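Local coordinates for putative uncharacterized protein (PDB 4XRI) that probably acts as a nuclear import receptor of the importin-beta family, carrying protein cargo into the nucleus and likely binding a small GTPase, at residues S213-G218 with M257-E262. The protein carries 2 engineered substitutions. Numbering follows the deposited sequence.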
# COMPACT_ATOMS: atom_id res chain seq x y z
N SER A 213 23.40 -11.94 -4.97
CA SER A 213 24.45 -11.75 -3.97
C SER A 213 24.92 -10.30 -3.87
O SER A 213 25.89 -10.01 -3.19
CB SER A 213 25.65 -12.65 -4.29
OG SER A 213 25.25 -14.00 -4.44
N LEU A 214 24.21 -9.40 -4.55
CA LEU A 214 24.64 -8.01 -4.69
C LEU A 214 24.88 -7.30 -3.37
O LEU A 214 25.93 -6.67 -3.18
CB LEU A 214 23.61 -7.23 -5.51
CG LEU A 214 23.81 -7.34 -7.02
CD1 LEU A 214 22.73 -6.57 -7.76
CD2 LEU A 214 25.19 -6.84 -7.40
N GLU A 215 23.92 -7.39 -2.46
CA GLU A 215 24.05 -6.76 -1.15
C GLU A 215 25.29 -7.26 -0.41
O GLU A 215 25.98 -6.49 0.25
CB GLU A 215 22.79 -7.02 -0.30
CG GLU A 215 21.53 -6.41 -0.87
CD GLU A 215 20.39 -6.37 0.13
OE1 GLU A 215 20.52 -6.99 1.20
OE2 GLU A 215 19.37 -5.71 -0.16
N PHE A 216 25.59 -8.55 -0.56
CA PHE A 216 26.73 -9.14 0.13
C PHE A 216 28.06 -8.92 -0.59
O PHE A 216 28.93 -8.22 -0.09
CB PHE A 216 26.51 -10.64 0.35
CG PHE A 216 27.73 -11.35 0.87
CD1 PHE A 216 28.10 -11.24 2.21
CD2 PHE A 216 28.51 -12.14 0.04
CE1 PHE A 216 29.22 -11.89 2.69
CE2 PHE A 216 29.63 -12.79 0.51
CZ PHE A 216 29.98 -12.67 1.84
N VAL A 217 28.21 -9.52 -1.77
CA VAL A 217 29.53 -9.60 -2.42
C VAL A 217 30.11 -8.25 -2.82
O VAL A 217 31.32 -8.08 -2.85
CB VAL A 217 29.50 -10.50 -3.68
CG1 VAL A 217 29.14 -11.93 -3.31
CG2 VAL A 217 28.55 -9.95 -4.73
N GLY A 218 29.24 -7.28 -3.13
CA GLY A 218 29.71 -5.99 -3.58
C GLY A 218 30.35 -5.19 -2.46
O GLY A 218 30.96 -4.14 -2.70
N MET A 257 21.26 -0.64 -9.95
CA MET A 257 20.76 0.73 -10.02
C MET A 257 19.90 1.08 -8.81
O MET A 257 20.02 2.17 -8.24
CB MET A 257 19.95 0.94 -11.30
CG MET A 257 19.36 2.35 -11.45
SD MET A 257 20.62 3.64 -11.50
CE MET A 257 21.55 3.15 -12.95
N ALA A 258 19.05 0.14 -8.40
CA ALA A 258 18.15 0.35 -7.27
C ALA A 258 18.91 0.51 -5.96
O ALA A 258 18.52 1.28 -5.09
CB ALA A 258 17.16 -0.80 -7.17
N LEU A 259 20.02 -0.21 -5.85
CA LEU A 259 20.81 -0.21 -4.63
C LEU A 259 21.92 0.84 -4.64
O LEU A 259 22.24 1.42 -3.60
CB LEU A 259 21.43 -1.59 -4.39
CG LEU A 259 20.51 -2.73 -3.94
CD1 LEU A 259 21.18 -4.06 -4.23
CD2 LEU A 259 20.20 -2.60 -2.46
N TYR A 260 22.52 1.07 -5.80
CA TYR A 260 23.75 1.85 -5.85
C TYR A 260 23.72 2.99 -6.86
O TYR A 260 24.72 3.25 -7.53
CB TYR A 260 24.93 0.93 -6.16
CG TYR A 260 24.99 -0.26 -5.23
CD1 TYR A 260 25.17 -0.08 -3.87
CD2 TYR A 260 24.85 -1.56 -5.71
CE1 TYR A 260 25.21 -1.16 -3.01
CE2 TYR A 260 24.90 -2.64 -4.86
CZ TYR A 260 25.08 -2.44 -3.50
OH TYR A 260 25.13 -3.51 -2.65
N TYR A 261 22.57 3.66 -6.96
CA TYR A 261 22.40 4.80 -7.85
C TYR A 261 23.56 5.79 -7.75
O TYR A 261 24.07 6.27 -8.76
CB TYR A 261 21.08 5.52 -7.54
CG TYR A 261 20.92 6.85 -8.23
CD1 TYR A 261 20.28 6.95 -9.46
CD2 TYR A 261 21.40 8.02 -7.65
CE1 TYR A 261 20.13 8.17 -10.09
CE2 TYR A 261 21.26 9.24 -8.28
CZ TYR A 261 20.62 9.31 -9.50
OH TYR A 261 20.48 10.52 -10.13
N GLU A 262 23.97 6.08 -6.52
CA GLU A 262 24.98 7.08 -6.25
C GLU A 262 26.34 6.76 -6.87
O GLU A 262 27.18 7.64 -7.04
CB GLU A 262 25.14 7.27 -4.74
CG GLU A 262 25.64 6.04 -4.00
CD GLU A 262 25.78 6.26 -2.51
OE1 GLU A 262 25.66 7.43 -2.07
OE2 GLU A 262 26.01 5.28 -1.77
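Glu215 and Leu259 contribute the nearest CA atoms across the contact, 8.1 Å apart, where the short helix 214-217 faces the C-terminal end of helix 243-260. At that separation side chains must bridge the gap, and two consecutive residues, Leu259 and Tyr260, do so by different chemistry. Leu259 makes the apolar part. Its CD1 methyl lies 4.2 Å from Leu214 CB and 4.1 Å from Glu215 CG, so one branch packs against the inner carbons of two neighbouring side chains, Glu215 lending its aliphatic portion through CG. The other branch, CD2, comes within 4.0 Å of Glu215 OE2, and the two side chains cross at about a right angle. OE1 of the same carboxylate forms a salt bridge with Arg175.

Tyr260 supplies the polar part. With CG anti to its own carbonyl carbon (chi1 -52°), the ring extends to the first turn of helix 214-217, where OH lies 3.7 Å from Glu215 CA. Leu214 O sits at the ring edge, near the ring plane, 3.3 Å from Tyr260 OH, in a weak and unsettled hydrogen bond. Leu214 O also accepts a weak bond from Gly218 N. Leu259 CB rests over the centre of one face of the ring, 3.6 Å above its plane, and the Phe221 ring stacks with the Tyr260 ring.

In this all-helical HEAT-repeat protein the contact joins the short helix 214-217 to the last part of helix 243-260: modest apolar packing by Leu259 dominates, and the buried phenol adds one weak polar contact with a backbone carbonyl.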